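Local coordinates for protein orotidine 5'-phosphate decarboxylase (Pyrococcus horikoshii, PDB 2CZD) that probably catalyses the decarboxylation of orotidine 5'-monophosphate to UMP, the closing step of de novo UMP biosynthesis, at residues 4-9 with 26-31; 13-18 with 44-49; 51-56 with 79-84; 158-163 with 179-184. All coordinates share one frame; numbering follows the deposited sequence.

Contact 1: 4-9 with 26-31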
loop_
_atom_site.group_PDB
_atom_site.type_symbol
_atom_site.label_atom_id
_atom_site.label_comp_id
_atom_site.label_asym_id
_atom_site.label_seq_id
_atom_site.Cartn_x
_atom_site.Cartn_y
_atom_site.Cartn_z
ATOM N N LEU B 4 8.536 17.491 6.217
ATOM C CA LEU B 4 8.725 17.774 4.796
ATOM C C LEU B 4 8.386 16.550 3.954
ATOM O O LEU B 4 9.039 15.513 4.095
ATOM C CB LEU B 4 10.184 18.175 4.523
ATOM C CG LEU B 4 10.510 18.364 3.036
ATOM C CD1 LEU B 4 9.724 19.541 2.480
ATOM C CD2 LEU B 4 12.021 18.617 2.879
ATOM N N ALA B 5 7.361 16.678 3.112
ATOM C CA ALA B 5 6.972 15.603 2.183
ATOM C C ALA B 5 7.969 15.784 1.036
ATOM O O ALA B 5 7.779 16.628 0.133
ATOM C CB ALA B 5 5.542 15.804 1.704
ATOM N N LEU B 6 9.043 14.996 1.098
ATOM C CA LEU B 6 10.152 15.100 0.149
ATOM C C LEU B 6 9.873 14.349 -1.140
ATOM O O LEU B 6 10.518 13.329 -1.460
ATOM C CB LEU B 6 11.430 14.588 0.803
ATOM C CG LEU B 6 12.727 14.857 0.032
ATOM C CD1 LEU B 6 12.936 16.364 -0.076
ATOM C CD2 LEU B 6 13.887 14.211 0.765
ATOM N N ASP B 7 8.923 14.891 -1.884
ATOM C CA ASP B 7 8.481 14.271 -3.118
ATOM C C ASP B 7 9.270 14.792 -4.313
ATOM O O ASP B 7 8.717 15.337 -5.263
ATOM C CB ASP B 7 6.977 14.494 -3.281
ATOM C CG ASP B 7 6.163 13.857 -2.156
ATOM O OD1 ASP B 7 6.698 12.963 -1.463
ATOM O OD2 ASP B 7 4.985 14.237 -1.976
ATOM N N VAL B 8 10.581 14.609 -4.218
ATOM C CA VAL B 8 11.542 15.021 -5.230
ATOM C C VAL B 8 12.121 13.692 -5.672
ATOM O O VAL B 8 12.952 13.098 -4.982
ATOM C CB VAL B 8 12.615 15.908 -4.598
ATOM C CG1 VAL B 8 13.742 16.184 -5.596
ATOM C CG2 VAL B 8 11.966 17.202 -4.126
ATOM N N TYR B 9 11.666 13.232 -6.830
ATOM C CA TYR B 9 12.052 11.920 -7.318
ATOM C C TYR B 9 13.386 11.827 -8.031
ATOM O O TYR B 9 13.600 10.977 -8.891
ATOM C CB TYR B 9 10.893 11.368 -8.154
ATOM C CG TYR B 9 9.572 11.452 -7.396
ATOM C CD1 TYR B 9 9.437 10.879 -6.126
ATOM C CD2 TYR B 9 8.486 12.164 -7.910
ATOM C CE1 TYR B 9 8.263 11.021 -5.387
ATOM C CE2 TYR B 9 7.304 12.312 -7.181
ATOM C CZ TYR B 9 7.198 11.739 -5.920
ATOM O OH TYR B 9 6.024 11.877 -5.217
ATOM N N SER B 26 11.294 18.863 11.326
ATOM C CA SER B 26 11.424 17.831 12.346
ATOM C C SER B 26 11.503 16.421 11.782
ATOM O O SER B 26 12.063 15.510 12.427
ATOM C CB SER B 26 10.257 17.920 13.321
ATOM O OG SER B 26 10.247 19.195 13.935
ATOM N N MET B 27 10.940 16.227 10.591
ATOM C CA MET B 27 10.970 14.914 9.945
ATOM C C MET B 27 10.879 15.054 8.440
ATOM O O MET B 27 10.407 16.063 7.931
ATOM C CB MET B 27 9.790 14.054 10.408
ATOM C CG MET B 27 9.768 13.808 11.903
ATOM S SD MET B 27 8.533 12.583 12.314
ATOM C CE MET B 27 8.287 12.907 14.090
ATOM N N ILE B 28 11.324 14.011 7.743
ATOM C CA ILE B 28 11.251 13.938 6.296
ATOM C C ILE B 28 10.302 12.777 6.032
ATOM O O ILE B 28 10.430 11.711 6.647
ATOM C CB ILE B 28 12.611 13.590 5.676
ATOM C CG1 ILE B 28 13.610 14.710 5.979
ATOM C CG2 ILE B 28 12.459 13.369 4.182
ATOM C CD1 ILE B 28 15.058 14.322 5.690
ATOM N N LYS B 29 9.338 12.992 5.153
ATOM C CA LYS B 29 8.394 11.933 4.794
ATOM C C LYS B 29 8.667 11.481 3.353
ATOM O O LYS B 29 8.743 12.306 2.427
ATOM C CB LYS B 29 6.947 12.441 4.922
ATOM C CG LYS B 29 5.884 11.383 4.565
ATOM C CD LYS B 29 4.492 11.953 4.821
ATOM C CE LYS B 29 4.033 12.908 3.702
ATOM N NZ LYS B 29 3.844 12.194 2.400
ATOM N N VAL B 30 8.824 10.177 3.164
ATOM C CA VAL B 30 9.081 9.637 1.834
ATOM C C VAL B 30 7.916 8.738 1.428
ATOM O O VAL B 30 7.217 8.192 2.283
ATOM C CB VAL B 30 10.413 8.845 1.778
ATOM C CG1 VAL B 30 11.580 9.766 2.172
ATOM C CG2 VAL B 30 10.348 7.630 2.697
ATOM N N ASN B 31 7.694 8.591 0.129
ATOM C CA ASN B 31 6.584 7.755 -0.335
ATOM C C ASN B 31 7.030 6.611 -1.247
ATOM O O ASN B 31 8.220 6.438 -1.487
ATOM C CB ASN B 31 5.539 8.626 -1.037
ATOM C CG ASN B 31 6.104 9.381 -2.224
ATOM O OD1 ASN B 31 7.180 9.071 -2.720
ATOM N ND2 ASN B 31 5.358 10.367 -2.701
HETATM O O HOH W 1 8.895 11.139 -1.118
HETATM O O HOH W 2 6.317 12.036 1.062
HETATM O O HOH W 3 3.281 12.907 -0.289
#
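Lys-29 is bridged to Ala-5 across parallel strands, and its side chain runs past the Ala-5 methyl. Its CB sits 3.8 Å from Leu-4 O. CG stands anti to the backbone N (chi1 -180°), and the chain runs straight to CD before bending, so that CE comes 3.8 Å from Ala-5 CB. At the tip, NZ donates to two waters: water 3 reaches across to Asp-7 OD2, and water 2 also contacts Asp-7 OD1. The direct partner of NZ is Asp-57, which forms a salt bridge with it. Asp-7, Lys-29 and Asp-57 are all substrate-binding residues, gathered where the parallel strands of this TIM barrel end. Within the barrel wall the first beta-alpha-beta unit is laced by Leu-4 N to Met-27 O, Lys-29 N to Leu-4 O (2.8 Å) and Leu-6 N to Lys-29 O.

Further along, Asn-31 caps the next helix through OD1 to Leu-34 N, while its ND2 gives a nearly straight hydrogen bond to Tyr-9 OH (3.0 Å, 171°). Ring and amide are nearly coplanar, with ND2 at the ring edge. An alanine in place of Asn-31 would probably leave Leu-34 N without its cap and the Tyr-9 hydroxyl without this donor. Leu-6 and Ile-28 lie side by side, pointing the same way, with Leu-6 CB 3.7 Å from Ile-28 CG2.

Contact 2: 13-18 with 44-49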
loop_
_atom_site.group_PDB
_atom_site.type_symbol
_atom_site.label_atom_id
_atom_site.label_comp_id
_atom_site.label_asym_id
_atom_site.label_seq_id
_atom_site.Cartn_x
_atom_site.Cartn_y
_atom_site.Cartn_z
ATOM N N ARG B 13 19.046 15.351 -5.780
ATOM C CA ARG B 13 18.413 16.628 -5.484
ATOM C C ARG B 13 17.641 16.556 -4.171
ATOM O O ARG B 13 17.687 17.477 -3.353
ATOM C CB ARG B 13 17.467 17.031 -6.616
ATOM C CG ARG B 13 17.003 18.475 -6.519
ATOM C CD ARG B 13 16.470 18.970 -7.859
ATOM N NE ARG B 13 15.068 18.630 -8.072
ATOM C CZ ARG B 13 14.046 19.311 -7.565
ATOM N NH1 ARG B 13 12.799 18.922 -7.809
ATOM N NH2 ARG B 13 14.269 20.389 -6.821
ATOM N N ALA B 14 16.929 15.453 -3.967
ATOM C CA ALA B 14 16.158 15.284 -2.735
ATOM C C ALA B 14 17.047 15.404 -1.496
ATOM O O ALA B 14 16.683 16.067 -0.523
ATOM C CB ALA B 14 15.455 13.940 -2.743
ATOM N N ILE B 15 18.213 14.764 -1.536
ATOM C CA ILE B 15 19.145 14.790 -0.418
ATOM C C ILE B 15 19.672 16.204 -0.187
ATOM O O ILE B 15 19.781 16.650 0.955
ATOM C CB ILE B 15 20.315 13.806 -0.667
ATOM C CG1 ILE B 15 19.778 12.373 -0.645
ATOM C CG2 ILE B 15 21.400 13.988 0.372
ATOM C CD1 ILE B 15 20.820 11.329 -1.005
ATOM N N LYS B 16 19.980 16.910 -1.274
ATOM C CA LYS B 16 20.478 18.279 -1.179
ATOM C C LYS B 16 19.441 19.191 -0.547
ATOM O O LYS B 16 19.765 20.005 0.312
ATOM C CB LYS B 16 20.849 18.813 -2.563
ATOM C CG LYS B 16 22.117 18.197 -3.130
ATOM C CD LYS B 16 22.546 18.880 -4.419
ATOM C CE LYS B 16 23.899 18.340 -4.908
ATOM N NZ LYS B 16 23.836 16.875 -5.177
ATOM N N ILE B 17 18.191 19.044 -0.968
ATOM C CA ILE B 17 17.118 19.863 -0.414
ATOM C C ILE B 17 16.904 19.550 1.066
ATOM O O ILE B 17 16.777 20.457 1.888
ATOM C CB ILE B 17 15.801 19.653 -1.207
ATOM C CG1 ILE B 17 15.956 20.228 -2.618
ATOM C CG2 ILE B 17 14.634 20.317 -0.497
ATOM C CD1 ILE B 17 14.783 19.950 -3.532
ATOM N N ALA B 18 16.883 18.268 1.423
ATOM C CA ALA B 18 16.682 17.909 2.821
ATOM C C ALA B 18 17.786 18.476 3.714
ATOM O O ALA B 18 17.521 18.965 4.809
ATOM C CB ALA B 18 16.600 16.377 2.970
ATOM N N ARG B 44 18.201 5.080 3.815
ATOM C CA ARG B 44 19.429 5.048 4.600
ATOM C C ARG B 44 20.321 6.206 4.203
ATOM O O ARG B 44 20.980 6.809 5.060
ATOM C CB ARG B 44 20.188 3.729 4.425
ATOM C CG ARG B 44 21.513 3.659 5.219
ATOM C CD ARG B 44 21.326 3.723 6.757
ATOM N NE ARG B 44 20.685 2.526 7.315
ATOM C CZ ARG B 44 20.174 2.452 8.541
ATOM N NH1 ARG B 44 20.228 3.503 9.350
ATOM N NH2 ARG B 44 19.596 1.334 8.960
ATOM N N ARG B 45 20.346 6.527 2.913
ATOM C CA ARG B 45 21.171 7.641 2.452
ATOM C C ARG B 45 20.697 8.916 3.150
ATOM O O ARG B 45 21.507 9.696 3.667
ATOM C CB ARG B 45 21.057 7.818 0.937
ATOM C CG ARG B 45 21.545 6.641 0.118
ATOM C CD ARG B 45 21.184 6.832 -1.355
ATOM N NE ARG B 45 21.698 8.103 -1.851
ATOM C CZ ARG B 45 21.478 8.586 -3.068
ATOM N NH1 ARG B 45 20.739 7.904 -3.937
ATOM N NH2 ARG B 45 22.011 9.750 -3.421
ATOM N N LEU B 46 19.380 9.123 3.168
ATOM C CA LEU B 46 18.809 10.296 3.813
ATOM C C LEU B 46 19.135 10.296 5.308
ATOM O O LEU B 46 19.525 11.330 5.862
ATOM C CB LEU B 46 17.283 10.340 3.603
ATOM C CG LEU B 46 16.748 10.780 2.229
ATOM C CD1 LEU B 46 15.264 10.410 2.098
ATOM C CD2 LEU B 46 16.961 12.284 2.045
ATOM N N LYS B 47 19.012 9.146 5.960
ATOM C CA LYS B 47 19.302 9.085 7.388
ATOM C C LYS B 47 20.770 9.422 7.661
ATOM O O LYS B 47 21.074 10.176 8.580
ATOM C CB LYS B 47 18.978 7.692 7.955
ATOM C CG LYS B 47 19.284 7.528 9.440
ATOM C CD LYS B 47 18.607 8.626 10.285
ATOM C CE LYS B 47 17.072 8.554 10.243
ATOM N NZ LYS B 47 16.554 7.353 10.969
ATOM N N GLU B 48 21.673 8.862 6.862
ATOM C CA GLU B 48 23.099 9.110 7.056
ATOM C C GLU B 48 23.497 10.546 6.722
ATOM O O GLU B 48 24.323 11.152 7.416
ATOM C CB GLU B 48 23.916 8.137 6.204
ATOM C CG GLU B 48 23.811 6.676 6.648
ATOM C CD GLU B 48 24.522 6.411 7.966
ATOM O OE1 GLU B 48 25.666 6.895 8.138
ATOM O OE2 GLU B 48 23.941 5.711 8.822
ATOM N N GLU B 49 22.902 11.088 5.668
ATOM C CA GLU B 49 23.208 12.445 5.211
ATOM C C GLU B 49 22.627 13.594 6.030
ATOM O O GLU B 49 23.260 14.641 6.148
ATOM C CB GLU B 49 22.748 12.621 3.761
ATOM C CG GLU B 49 23.583 11.876 2.739
ATOM C CD GLU B 49 24.954 12.484 2.586
ATOM O OE1 GLU B 49 25.027 13.693 2.263
ATOM O OE2 GLU B 49 25.955 11.767 2.801
#
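Ile-15 of helix 11-21 reaches out to Arg-45, Leu-46 and Glu-49 of helix 41-50, and it has by far the most surface buried here. The two helices are neighbours in the outer layer of the barrel. Their segments run broadly in the same direction, with axes 10.2 Å apart and a crossing angle of -30°, so side chains rather than backbones bridge the gap.

Each branch of Ile-15 has its own partner. CG1, anti to the carbonyl carbon (chi1 -67°), is 3.9 Å from Leu-46 CD2. The Ile-15 and Glu-49 side chains cross at about a right angle, Ile-15 CG2 lying 3.9 Å from Glu-49 CG. The terminal CD1 meets the Arg-45 guanidinium at NE and NH2, oblique to its plane.

Leu-46 crosses Ile-15 obliquely and comes from the barrel side of the interface. Its CD2 also lies 4.2 Å from Ala-18 CB, and the side chain packs in addition on Leu-6, Val-30 and Ile-54, tying the helix pair to the barrel wall.

In Arg-45 the bend at chi3 (55°) places NE 3.4 Å from Ile-15 CD1, while NH2 forms a salt bridge with Glu-12, earlier on the same helix as Ile-15. Between the two segments the joint is held by packing, without a hydrogen bond or salt bridge. Such apolar contacts set no strict direction between the helices, so the Arg-45 to Glu-12 salt bridge, just beyond the segments, is likely to add a directional polar tie from helix to helix.

Contact 3: 51-56 with 79-84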
loop_
_atom_site.group_PDB
_atom_site.type_symbol
_atom_site.label_atom_id
_atom_site.label_comp_id
_atom_site.label_asym_id
_atom_site.label_seq_id
_atom_site.Cartn_x
_atom_site.Cartn_y
_atom_site.Cartn_z
ATOM N N GLY B 51 20.513 13.025 9.309
ATOM C CA GLY B 51 20.282 12.786 10.724
ATOM C C GLY B 51 18.876 13.203 11.148
ATOM O O GLY B 51 18.581 13.319 12.344
ATOM N N VAL B 52 18.010 13.430 10.164
ATOM C CA VAL B 52 16.623 13.831 10.423
ATOM C C VAL B 52 15.737 12.579 10.435
ATOM O O VAL B 52 15.956 11.664 9.637
ATOM C CB VAL B 52 16.108 14.782 9.333
ATOM C CG1 VAL B 52 14.655 15.139 9.603
ATOM C CG2 VAL B 52 16.944 16.076 9.332
ATOM N N GLU B 53 14.758 12.537 11.337
ATOM C CA GLU B 53 13.861 11.379 11.426
ATOM C C GLU B 53 13.076 11.204 10.137
ATOM O O GLU B 53 12.726 12.177 9.473
ATOM C CB GLU B 53 12.908 11.526 12.614
ATOM C CG GLU B 53 13.577 11.158 13.941
ATOM C CD GLU B 53 12.646 11.239 15.126
ATOM O OE1 GLU B 53 13.092 10.878 16.236
ATOM O OE2 GLU B 53 11.479 11.661 14.965
ATOM N N ILE B 54 12.799 9.948 9.791
ATOM C CA ILE B 54 12.088 9.631 8.557
ATOM C C ILE B 54 10.765 8.913 8.728
ATOM O O ILE B 54 10.659 7.949 9.491
ATOM C CB ILE B 54 12.986 8.762 7.630
ATOM C CG1 ILE B 54 14.250 9.548 7.258
ATOM C CG2 ILE B 54 12.228 8.359 6.370
ATOM C CD1 ILE B 54 15.291 8.704 6.556
ATOM N N ILE B 55 9.749 9.426 8.048
ATOM C CA ILE B 55 8.445 8.784 8.029
ATOM C C ILE B 55 8.286 8.137 6.653
ATOM O O ILE B 55 8.447 8.806 5.628
ATOM C CB ILE B 55 7.287 9.787 8.178
ATOM C CG1 ILE B 55 7.332 10.445 9.548
ATOM C CG2 ILE B 55 5.923 9.050 8.006
ATOM C CD1 ILE B 55 6.422 11.707 9.639
ATOM N N ALA B 56 7.968 6.844 6.614
ATOM C CA ALA B 56 7.728 6.163 5.340
ATOM C C ALA B 56 6.208 6.125 5.157
ATOM O O ALA B 56 5.504 5.368 5.850
ATOM C CB ALA B 56 8.318 4.742 5.362
ATOM N N ALA B 79 13.944 3.964 8.363
ATOM C CA ALA B 79 12.714 4.682 8.696
ATOM C C ALA B 79 12.486 4.661 10.191
ATOM O O ALA B 79 12.778 3.666 10.861
ATOM C CB ALA B 79 11.484 4.043 7.995
ATOM N N ASP B 80 11.959 5.765 10.709
ATOM C CA ASP B 80 11.633 5.872 12.119
ATOM C C ASP B 80 10.148 5.632 12.352
ATOM O O ASP B 80 9.753 5.228 13.441
ATOM C CB ASP B 80 12.024 7.250 12.648
ATOM C CG ASP B 80 13.510 7.451 12.631
ATOM O OD1 ASP B 80 14.207 6.850 13.488
ATOM O OD2 ASP B 80 13.972 8.195 11.750
ATOM N N TYR B 81 9.325 5.895 11.334
ATOM C CA TYR B 81 7.876 5.691 11.451
ATOM C C TYR B 81 7.332 5.180 10.138
ATOM O O TYR B 81 7.826 5.543 9.076
ATOM C CB TYR B 81 7.107 6.995 11.750
ATOM C CG TYR B 81 7.652 7.817 12.880
ATOM C CD1 TYR B 81 8.694 8.718 12.658
ATOM C CD2 TYR B 81 7.163 7.668 14.176
ATOM C CE1 TYR B 81 9.239 9.456 13.711
ATOM C CE2 TYR B 81 7.708 8.404 15.244
ATOM C CZ TYR B 81 8.746 9.286 14.992
ATOM O OH TYR B 81 9.328 9.961 16.045
ATOM N N VAL B 82 6.294 4.349 10.208
ATOM C CA VAL B 82 5.656 3.872 8.991
ATOM C C VAL B 82 4.178 4.203 9.106
ATOM O O VAL B 82 3.563 3.956 10.155
ATOM C CB VAL B 82 5.800 2.322 8.829
ATOM C CG1 VAL B 82 4.889 1.828 7.717
ATOM C CG2 VAL B 82 7.252 1.958 8.498
ATOM N N ILE B 83 3.621 4.799 8.045
ATOM C CA ILE B 83 2.183 5.097 8.008
ATOM C C ILE B 83 1.438 3.838 7.552
ATOM O O ILE B 83 1.756 3.246 6.512
ATOM C CB ILE B 83 1.888 6.279 7.067
ATOM C CG1 ILE B 83 2.535 7.530 7.662
ATOM C CG2 ILE B 83 0.358 6.498 6.902
ATOM C CD1 ILE B 83 2.385 8.818 6.814
ATOM N N VAL B 84 0.435 3.443 8.334
ATOM C CA VAL B 84 -0.334 2.238 8.054
ATOM C C VAL B 84 -1.821 2.527 8.097
ATOM O O VAL B 84 -2.277 3.406 8.844
ATOM C CB VAL B 84 -0.022 1.140 9.106
ATOM C CG1 VAL B 84 1.451 0.815 9.099
ATOM C CG2 VAL B 84 -0.467 1.618 10.489
#
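Ile-55 pairs with Tyr-81 and Ala-56 with Val-82 in parallel register, the axes of the two short strand segments being 4.6 Å apart and inclined at 21°. These strands flank helix 64-76 in a beta-alpha-beta unit of the TIM barrel. Ala-56 N binds Tyr-81 O and Ile-83 N binds Ala-56 O. At the N-terminal end of the pairing Ile-54 O is gripped twice, by Asp-80 N (2.8 Å) and by Tyr-81 N.

Asp-80 points toward strand 53-60 and takes Ile-54 N on the anti lone pair of OD2 (2.9 Å, 163°). The same oxygen forms a salt bridge with Lys-47, so one carboxylate holds both a backbone amide and a neighbouring helix. Glu-53 crosses Asp-80 at about a right angle, its CG 3.7 Å from Asp-80 OD2. The chain then extends to bring OE2 to the edge of the Tyr-81 ring, where the hydroxyl donates to it (2.9 Å) from above the carboxylate plane. An alanine in place of Glu-53 would probably leave the Tyr-81 hydroxyl without this acceptor and Asp-80 OD2 without its contact with CG.

The small methyl of Ala-56 faces helix 64-76, touching Val-74 there, and lies 4.2 Å from Ala-79 CB. On the other face Ile-55 slants past Tyr-81, its CG1 3.8 Å from Tyr-81 CD1. Ile-83, which also touches the proton donor Lys-59, closes this row: its CG1 lies 3.7 Å from Ile-55 CG2.

Contact 4: 158-163 with 179-184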
loop_
_atom_site.group_PDB
_atom_site.type_symbol
_atom_site.label_atom_id
_atom_site.label_comp_id
_atom_site.label_asym_id
_atom_site.label_seq_id
_atom_site.Cartn_x
_atom_site.Cartn_y
_atom_site.Cartn_z
ATOM N N LYS B 158 -0.184 11.853 18.728
ATOM C CA LYS B 158 0.025 13.081 17.959
ATOM C C LYS B 158 -0.835 13.155 16.703
ATOM O O LYS B 158 -1.375 12.150 16.220
ATOM C CB LYS B 158 1.489 13.200 17.517
ATOM C CG LYS B 158 2.544 13.014 18.609
ATOM C CD LYS B 158 2.487 14.110 19.634
ATOM C CE LYS B 158 3.595 13.915 20.682
ATOM N NZ LYS B 158 3.581 14.943 21.762
ATOM N N ILE B 159 -0.987 14.381 16.203
ATOM C CA ILE B 159 -1.711 14.610 14.972
ATOM C C ILE B 159 -0.768 15.293 13.979
ATOM O O ILE B 159 -0.091 16.280 14.316
ATOM C CB ILE B 159 -2.933 15.499 15.203
ATOM C CG1 ILE B 159 -3.978 14.711 15.988
ATOM C CG2 ILE B 159 -3.538 15.945 13.875
ATOM C CD1 ILE B 159 -5.235 15.540 16.332
ATOM N N LEU B 160 -0.697 14.744 12.773
ATOM C CA LEU B 160 0.122 15.319 11.704
ATOM C C LEU B 160 -0.888 15.838 10.685
ATOM O O LEU B 160 -1.769 15.098 10.262
ATOM C CB LEU B 160 1.027 14.253 11.070
ATOM C CG LEU B 160 2.127 13.702 11.984
ATOM C CD1 LEU B 160 1.565 12.563 12.833
ATOM C CD2 LEU B 160 3.301 13.170 11.157
ATOM N N ALA B 161 -0.755 17.097 10.272
ATOM C CA ALA B 161 -1.737 17.697 9.367
ATOM C C ALA B 161 -1.219 18.230 8.033
ATOM O O ALA B 161 -0.457 19.213 7.997
ATOM C CB ALA B 161 -2.482 18.830 10.087
ATOM N N PRO B 162 -1.595 17.569 6.930
ATOM C CA PRO B 162 -1.190 17.993 5.590
ATOM C C PRO B 162 -2.282 18.932 5.053
ATOM O O PRO B 162 -3.319 19.151 5.690
ATOM C CB PRO B 162 -1.173 16.686 4.802
ATOM C CG PRO B 162 -2.365 15.941 5.389
ATOM C CD PRO B 162 -2.290 16.262 6.888
ATOM N N GLY B 163 -2.021 19.521 3.887
ATOM C CA GLY B 163 -3.027 20.350 3.232
ATOM C C GLY B 163 -3.418 21.687 3.830
ATOM O O GLY B 163 -4.530 22.168 3.603
ATOM N N ALA B 179 -2.858 20.320 15.700
ATOM C CA ALA B 179 -1.796 19.697 14.926
ATOM C C ALA B 179 -0.444 19.767 15.629
ATOM O O ALA B 179 0.055 20.865 15.934
ATOM C CB ALA B 179 -1.670 20.360 13.544
ATOM N N ASP B 180 0.161 18.609 15.906
ATOM C CA ASP B 180 1.507 18.601 16.471
ATOM C C ASP B 180 2.558 18.877 15.393
ATOM O O ASP B 180 3.617 19.435 15.675
ATOM C CB ASP B 180 1.813 17.258 17.125
ATOM C CG ASP B 180 0.925 17.005 18.310
ATOM O OD1 ASP B 180 -0.069 16.264 18.161
ATOM O OD2 ASP B 180 1.215 17.578 19.394
ATOM N N TYR B 181 2.258 18.441 14.168
ATOM C CA TYR B 181 3.117 18.622 13.005
ATOM C C TYR B 181 2.280 19.059 11.822
ATOM O O TYR B 181 1.113 18.655 11.680
ATOM C CB TYR B 181 3.787 17.300 12.595
ATOM C CG TYR B 181 4.659 16.689 13.660
ATOM C CD1 TYR B 181 6.021 16.992 13.731
ATOM C CD2 TYR B 181 4.114 15.824 14.613
ATOM C CE1 TYR B 181 6.828 16.443 14.730
ATOM C CE2 TYR B 181 4.902 15.276 15.611
ATOM C CZ TYR B 181 6.251 15.586 15.665
ATOM O OH TYR B 181 7.026 15.052 16.661
ATOM N N ILE B 182 2.900 19.873 10.968
ATOM C CA ILE B 182 2.287 20.337 9.744
ATOM C C ILE B 182 3.096 19.642 8.645
ATOM O O ILE B 182 4.333 19.692 8.671
ATOM C CB ILE B 182 2.455 21.863 9.580
ATOM C CG1 ILE B 182 1.778 22.592 10.751
ATOM C CG2 ILE B 182 1.859 22.300 8.260
ATOM C CD1 ILE B 182 0.310 22.299 10.847
ATOM N N ILE B 183 2.420 18.956 7.722
ATOM C CA ILE B 183 3.108 18.286 6.611
ATOM C C ILE B 183 3.082 19.257 5.434
ATOM O O ILE B 183 2.011 19.692 4.992
ATOM C CB ILE B 183 2.389 16.980 6.217
ATOM C CG1 ILE B 183 2.493 15.993 7.382
ATOM C CG2 ILE B 183 2.964 16.410 4.929
ATOM C CD1 ILE B 183 1.621 14.764 7.191
ATOM N N VAL B 184 4.276 19.622 4.984
ATOM C CA VAL B 184 4.462 20.559 3.884
ATOM C C VAL B 184 5.234 19.917 2.736
ATOM O O VAL B 184 6.206 19.222 2.979
ATOM C CB VAL B 184 5.256 21.776 4.385
ATOM C CG1 VAL B 184 5.395 22.825 3.255
ATOM C CG2 VAL B 184 4.549 22.387 5.580
HETATM O O HOH W 4 0.480 19.042 2.422
#
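Leu-160 and Tyr-181 lie side by side and point the same way, with Leu-160 CG 3.9 Å from Tyr-181 CD2; CG is anti to the carbonyl carbon in both residues. Pro-162 and Ile-183 repeat this relation two residues along, the ring CB of Pro-162 being 3.8 Å from Ile-183 CB. Ile-183 CD1 also touches Leu-160 CB, giving a continuous apolar row.

Lys-158 and Asp-180 instead cross at about a right angle, and the lysine CD passes 3.5 Å from Asp-180 CG. Its NZ stays 4.3 Å from Asp-180 OD2, beyond a salt bridge. OD1 of the aspartate is better engaged, receiving Ile-159 N on its anti lone pair (2.9 Å).

Strands 158-161 and 181-184 are the last two of the eight-stranded barrel, joined through helix 170-177 as a beta-alpha-beta unit. Ile-159 O accepts from both Asp-180 N and Tyr-181 N. Farther along the strands, Ala-161 N binds Tyr-181 O, and Ile-183 N binds Ala-161 O.

On the other face, Ala-161 CB packs 3.9 Å from Ala-179 CB. Beyond the strand, Pro-162 and Gly-163 begin a run of substrate-binding residues, and water 4 bridges Gly-163 N (2.9 Å) to Ile-183 O.

In the fold
Contacts 1, 3 and 4 each join adjacent parallel strands of one closed eight-stranded barrel, whereas contact 2 packs two helices of its outer layer. Contacts 1 and 3 are linked through neighbouring strands 27-31 and 53-60, their centres about 10 Å apart. The ring closes between contacts 4 and 1, where strand 181-184 lies beside strand 2-5, with Ala-5 and Val-184 bonded through their backbones. Contact 2, whose segments alternate with those of contact 1 along the chain, is about 21 Å from contact 4, centre to centre. Inside the barrel, Ile-55 of contact 3 touches Leu-160 of contact 4. Closure brings substrate-binding residues from both ends of the chain together.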